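Local coordinates for TouB protein (Pseudomonas stutzeri, PDB 2INC), which is a small ubiquitin-like component of the toluene o-xylene monooxygenase complex and probably takes part in its monooxygenase activity, at residues C[4-9]-C[77-82]; C[17-22]-C[64-69]. One frame throughout, in Å; residues are numbered along the deposited sequence.

Contact 1 (C[4-9]-C[77-82]); sequences IMSNFE and LDIIFM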
loop_
_atom_site.group_PDB
_atom_site.type_symbol
_atom_site.label_atom_id
_atom_site.label_comp_id
_atom_site.label_asym_id
_atom_site.label_seq_id
_atom_site.Cartn_x
_atom_site.Cartn_y
_atom_site.Cartn_z
ATOM N N ILE C 4 -47.043 12.983 -31.125
ATOM C CA ILE C 4 -46.681 14.337 -30.789
ATOM C C ILE C 4 -45.883 14.339 -29.482
ATOM O O ILE C 4 -45.875 13.343 -28.724
ATOM C CB ILE C 4 -47.926 15.305 -30.694
ATOM C CG1 ILE C 4 -48.941 14.806 -29.670
ATOM C CG2 ILE C 4 -48.589 15.507 -32.091
ATOM C CD1 ILE C 4 -48.851 15.443 -28.333
ATOM N N MET C 5 -45.249 15.477 -29.220
ATOM C CA MET C 5 -44.519 15.759 -27.966
ATOM C C MET C 5 -45.291 16.789 -27.131
ATOM O O MET C 5 -45.542 17.928 -27.559
ATOM C CB MET C 5 -43.072 16.295 -28.243
ATOM C CG MET C 5 -42.183 15.357 -29.123
ATOM S SD MET C 5 -42.085 13.680 -28.488
ATOM C CE MET C 5 -40.791 12.978 -29.524
ATOM N N SER C 6 -45.629 16.388 -25.923
ATOM C CA SER C 6 -46.495 17.160 -25.053
ATOM C C SER C 6 -45.663 17.905 -24.056
ATOM O O SER C 6 -44.976 17.269 -23.277
ATOM C CB SER C 6 -47.385 16.161 -24.296
ATOM O OG SER C 6 -48.052 16.799 -23.216
ATOM N N ASN C 7 -45.734 19.236 -24.088
ATOM C CA ASN C 7 -45.127 20.123 -23.125
ATOM C C ASN C 7 -46.292 20.675 -22.251
ATOM O O ASN C 7 -46.930 21.686 -22.585
ATOM C CB ASN C 7 -44.437 21.288 -23.873
ATOM C CG ASN C 7 -43.595 22.159 -22.966
ATOM O OD1 ASN C 7 -43.174 21.739 -21.884
ATOM N ND2 ASN C 7 -43.321 23.376 -23.408
ATOM N N PHE C 8 -46.570 19.987 -21.149
ATOM C CA PHE C 8 -47.762 20.247 -20.362
ATOM C C PHE C 8 -47.515 21.374 -19.360
ATOM O O PHE C 8 -46.443 21.410 -18.712
ATOM C CB PHE C 8 -48.204 18.968 -19.661
ATOM C CG PHE C 8 -49.663 18.981 -19.290
ATOM C CD1 PHE C 8 -50.608 18.373 -20.124
ATOM C CD2 PHE C 8 -50.101 19.617 -18.132
ATOM C CE1 PHE C 8 -51.977 18.378 -19.795
ATOM C CE2 PHE C 8 -51.472 19.639 -17.810
ATOM C CZ PHE C 8 -52.395 19.031 -18.654
ATOM N N GLU C 9 -48.472 22.313 -19.234
ATOM C CA GLU C 9 -48.213 23.494 -18.413
ATOM C C GLU C 9 -47.945 23.063 -16.992
ATOM O O GLU C 9 -48.622 22.155 -16.468
ATOM C CB GLU C 9 -49.370 24.491 -18.445
ATOM C CG GLU C 9 -49.143 25.701 -17.562
ATOM C CD GLU C 9 -50.205 26.794 -17.781
ATOM O OE1 GLU C 9 -51.171 26.578 -18.553
ATOM O OE2 GLU C 9 -50.065 27.866 -17.164
ATOM N N LEU C 77 -46.182 20.356 -28.810
ATOM C CA LEU C 77 -47.409 21.108 -28.494
ATOM C C LEU C 77 -47.448 21.478 -27.022
ATOM O O LEU C 77 -47.279 20.604 -26.155
ATOM C CB LEU C 77 -48.626 20.229 -28.822
ATOM C CG LEU C 77 -48.773 19.747 -30.253
ATOM C CD1 LEU C 77 -49.972 18.797 -30.370
ATOM C CD2 LEU C 77 -48.849 20.912 -31.237
ATOM N N ASP C 78 -47.669 22.760 -26.725
ATOM C CA ASP C 78 -47.936 23.202 -25.350
ATOM C C ASP C 78 -49.384 22.868 -24.973
ATOM O O ASP C 78 -50.282 23.019 -25.806
ATOM C CB ASP C 78 -47.727 24.705 -25.235
ATOM C CG ASP C 78 -46.326 25.113 -25.552
ATOM O OD1 ASP C 78 -45.402 24.274 -25.289
ATOM O OD2 ASP C 78 -46.155 26.255 -26.062
ATOM N N ILE C 79 -49.600 22.351 -23.773
ATOM C CA ILE C 79 -50.955 22.080 -23.312
ATOM C C ILE C 79 -51.095 22.990 -22.120
ATOM O O ILE C 79 -50.415 22.817 -21.076
ATOM C CB ILE C 79 -51.227 20.595 -22.961
ATOM C CG1 ILE C 79 -50.835 19.674 -24.108
ATOM C CG2 ILE C 79 -52.734 20.353 -22.749
ATOM C CD1 ILE C 79 -49.374 19.415 -24.136
ATOM N N ILE C 80 -51.928 24.011 -22.309
ATOM C CA ILE C 80 -52.045 25.108 -21.349
ATOM C C ILE C 80 -53.456 25.220 -20.710
ATOM O O ILE C 80 -54.460 24.852 -21.330
ATOM C CB ILE C 80 -51.601 26.452 -21.998
ATOM C CG1 ILE C 80 -52.485 26.761 -23.194
ATOM C CG2 ILE C 80 -50.132 26.343 -22.477
ATOM C CD1 ILE C 80 -52.166 28.077 -23.927
ATOM N N PHE C 81 -53.495 25.687 -19.459
ATOM C CA PHE C 81 -54.744 25.991 -18.733
ATOM C C PHE C 81 -55.286 27.344 -19.166
ATOM O O PHE C 81 -54.622 28.391 -19.000
ATOM C CB PHE C 81 -54.510 26.011 -17.223
ATOM C CG PHE C 81 -54.051 24.710 -16.677
ATOM C CD1 PHE C 81 -54.958 23.724 -16.358
ATOM C CD2 PHE C 81 -52.696 24.453 -16.525
ATOM C CE1 PHE C 81 -54.546 22.499 -15.873
ATOM C CE2 PHE C 81 -52.271 23.246 -16.032
ATOM C CZ PHE C 81 -53.194 22.253 -15.709
ATOM N N MET C 82 -56.497 27.313 -19.725
ATOM C CA MET C 82 -57.232 28.542 -20.041
ATOM C C MET C 82 -58.715 28.512 -19.572
ATOM O O MET C 82 -59.229 27.482 -19.101
ATOM C CB MET C 82 -57.129 28.821 -21.539
ATOM C CG MET C 82 -55.820 29.420 -21.930
ATOM S SD MET C 82 -55.709 29.441 -23.715
ATOM C CE MET C 82 -56.210 31.142 -24.082
#

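Contact 2 (C[17-22]-C[64-69]); sequences VPVDTE and MIVSDA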
loop_
_atom_site.group_PDB
_atom_site.type_symbol
_atom_site.label_atom_id
_atom_site.label_comp_id
_atom_site.label_asym_id
_atom_site.label_seq_id
_atom_site.Cartn_x
_atom_site.Cartn_y
_atom_site.Cartn_z
ATOM N N VAL C 17 -46.487 11.494 -26.660
ATOM C CA VAL C 17 -47.900 11.133 -26.465
ATOM C C VAL C 17 -48.462 10.822 -27.862
ATOM O O VAL C 17 -48.536 11.718 -28.714
ATOM C CB VAL C 17 -48.694 12.283 -25.815
ATOM C CG1 VAL C 17 -50.162 11.930 -25.689
ATOM C CG2 VAL C 17 -48.151 12.601 -24.440
ATOM N N PRO C 18 -48.768 9.547 -28.122
ATOM C CA PRO C 18 -49.447 9.221 -29.373
ATOM C C PRO C 18 -50.884 9.740 -29.338
ATOM O O PRO C 18 -51.578 9.636 -28.315
ATOM C CB PRO C 18 -49.421 7.687 -29.415
ATOM C CG PRO C 18 -49.226 7.242 -28.026
ATOM C CD PRO C 18 -48.521 8.361 -27.284
ATOM N N VAL C 19 -51.296 10.379 -30.413
ATOM C CA VAL C 19 -52.672 10.837 -30.515
ATOM C C VAL C 19 -53.207 10.209 -31.798
ATOM O O VAL C 19 -52.475 9.501 -32.477
ATOM C CB VAL C 19 -52.786 12.392 -30.559
ATOM C CG1 VAL C 19 -52.307 13.015 -29.262
ATOM C CG2 VAL C 19 -52.048 12.981 -31.733
ATOM N N ASP C 20 -54.471 10.457 -32.123
ATOM C CA ASP C 20 -55.046 9.992 -33.388
ATOM C C ASP C 20 -55.273 11.161 -34.334
ATOM O O ASP C 20 -55.605 12.246 -33.877
ATOM C CB ASP C 20 -56.388 9.343 -33.110
ATOM C CG ASP C 20 -56.889 8.558 -34.293
ATOM O OD1 ASP C 20 -56.484 7.371 -34.435
ATOM O OD2 ASP C 20 -57.681 9.146 -35.067
ATOM N N THR C 21 -55.110 10.955 -35.641
ATOM C CA THR C 21 -55.346 12.031 -36.628
ATOM C C THR C 21 -56.806 12.562 -36.598
ATOM O O THR C 21 -57.087 13.702 -36.985
ATOM C CB THR C 21 -54.958 11.567 -38.069
ATOM O OG1 THR C 21 -55.577 10.302 -38.364
ATOM C CG2 THR C 21 -53.445 11.382 -38.195
ATOM N N GLU C 22 -57.706 11.742 -36.065
ATOM C CA GLU C 22 -59.109 12.124 -35.874
ATOM C C GLU C 22 -59.430 12.849 -34.543
ATOM O O GLU C 22 -60.546 13.346 -34.353
ATOM C CB GLU C 22 -59.982 10.873 -36.044
ATOM C CG GLU C 22 -59.807 10.186 -37.404
ATOM C CD GLU C 22 -59.894 11.182 -38.567
ATOM O OE1 GLU C 22 -58.956 11.216 -39.422
ATOM O OE2 GLU C 22 -60.885 11.950 -38.603
ATOM N N MET C 64 -61.003 21.692 -33.486
ATOM C CA MET C 64 -60.088 21.420 -34.590
ATOM C C MET C 64 -59.480 20.029 -34.454
ATOM O O MET C 64 -59.106 19.616 -33.333
ATOM C CB MET C 64 -59.037 22.523 -34.583
ATOM C CG MET C 64 -57.638 22.051 -34.769
ATOM S SD MET C 64 -56.851 22.754 -36.204
ATOM C CE MET C 64 -56.615 24.489 -35.830
ATOM N N ILE C 65 -59.416 19.276 -35.550
ATOM C CA ILE C 65 -58.887 17.904 -35.450
ATOM C C ILE C 65 -57.427 17.817 -35.946
ATOM O O ILE C 65 -56.971 18.656 -36.746
ATOM C CB ILE C 65 -59.810 16.784 -36.101
ATOM C CG1 ILE C 65 -59.631 16.681 -37.612
ATOM C CG2 ILE C 65 -61.297 17.002 -35.736
ATOM C CD1 ILE C 65 -59.852 15.281 -38.167
ATOM N N VAL C 66 -56.712 16.815 -35.434
ATOM C CA VAL C 66 -55.254 16.696 -35.644
ATOM C C VAL C 66 -54.944 16.714 -37.140
ATOM O O VAL C 66 -54.063 17.457 -37.576
ATOM C CB VAL C 66 -54.683 15.393 -35.020
ATOM C CG1 VAL C 66 -53.292 15.071 -35.607
ATOM C CG2 VAL C 66 -54.619 15.512 -33.514
ATOM N N SER C 67 -55.714 15.908 -37.892
ATOM C CA SER C 67 -55.690 15.810 -39.368
ATOM C C SER C 67 -55.626 17.157 -40.087
ATOM O O SER C 67 -55.058 17.255 -41.190
ATOM C CB SER C 67 -56.961 15.104 -39.832
ATOM O OG SER C 67 -56.714 14.241 -40.919
ATOM N N ASP C 68 -56.198 18.184 -39.461
ATOM C CA ASP C 68 -56.318 19.516 -40.052
ATOM C C ASP C 68 -55.334 20.510 -39.470
ATOM O O ASP C 68 -55.346 21.700 -39.828
ATOM C CB ASP C 68 -57.752 20.046 -39.834
ATOM C CG ASP C 68 -58.820 19.129 -40.452
ATOM O OD1 ASP C 68 -58.571 18.591 -41.553
ATOM O OD2 ASP C 68 -59.907 18.945 -39.843
ATOM N N ALA C 69 -54.499 20.047 -38.538
ATOM C CA ALA C 69 -53.660 20.986 -37.772
ATOM C C ALA C 69 -52.337 21.336 -38.478
ATOM O O ALA C 69 -51.677 22.342 -38.119
ATOM C CB ALA C 69 -53.435 20.479 -36.307
#

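Contact 1 (C[4-9]-C[77-82])
Phe8 and Ile79, paired across two parallel strands with CA atoms 4.7 Å apart, put their side chains on the same sheet face as Ser6 and Leu77. Phe8 CG stands anti to the backbone N (chi1 -157°), beside the carbonyl carbon, and from there the ring reaches across Ile79 at about a right angle, CE1 lying 3.6 Å from Ile79 CG2. The other flank of that ring, at CE2, meets Phe81 CZ at 3.8 Å; the two ring planes are 80° apart. Glu9 N gives the last backbone bond of the pairing, to Ile79 O (2.7 Å). Beyond it the extended Glu9 side chain stands in for a backbone carbonyl: OE1 accepts from Phe81 N at 2.6 Å, nearly in line with the C-O bond. On the reverse face Asn7 and Asp78 point the same way, and Asn7 ND2 donates to Asp78 OD1 at 2.9 Å, amide and carboxylate planes 62° apart, though the place of OD1 is less sure. Asp78 OD2 forms a salt bridge with Arg52. The contact joins the first and last strands in sequence, neighbours inside a ubiquitin-like sheet, with 14-19 beyond 2-8 and 48-53 beyond 76-82; helix 25-33 packs on the face of Phe8 and Ile79 through Ala33 and Ala29.

Contact 2 (C[17-22]-C[64-69])
The turn leaving the second strand of the ubiquitin-like fold meets the loop that precedes the last strand, and Thr21 with Ser67 forms the junction. Thr21 O accepts from Ser67 N at 2.8 Å; the donor lies in the carbonyl plane, on a lone pair, with a C=O...N angle of 137°. This is the one hydrogen bond across the contact. Asp20 shapes the turn: its OD2 accepts from Glu22 N at 2.8 Å, an Asx turn that spans Thr21. Val66 wedges against the same backbone. Its CG2, anti to the carbonyl carbon, comes within 3.4 Å of Asp20 O and 4.0 Å of Val19 CG2, while CG1 reaches Thr21 CA. Ile65 and Glu22 lie side by side, pointing the same way. The isoleucine CD1 is 3.4 Å from Thr21 O and 3.5 Å from Glu22 OE2, so a methyl flanks both the bonded carbonyl and the carboxylate. An alanine at Ile65 would probably open a gap beside Thr21 O and leave Glu22 OE2 without the methyl that lies against it. Val19 and Val66 both pack on Val28 of helix 25-33, Thr21 touches Phe2 of strand 2-8, and Val66 is further tied by a backbone bond to Asp23, which places the contact just ahead of the start of that helix.

Strand 2-8 connects the two contacts: it supplies segment 4-9 of contact 1, and its neighbour in the sheet, strand 14-19, leads into contact 2. Their centres are about 14 Å apart, yet they meet directly. Ile4 O and Val17 N, 2.8 Å apart, probably form a hydrogen bond, Ser6 CB lies 3.6 Å from Val17 CG2, and Ile4 CG1 is 3.8 Å from Val19 CG1. In sequence contact 2 is nested within the loop that contact 1 closes. The centre of contact 1 lies about 4 Å, and that of contact 2 about 10 Å, from the centre of the chain. Contact 1 is buried and partly faces another protein chain; no other chain of the assembly touches the segments of contact 2.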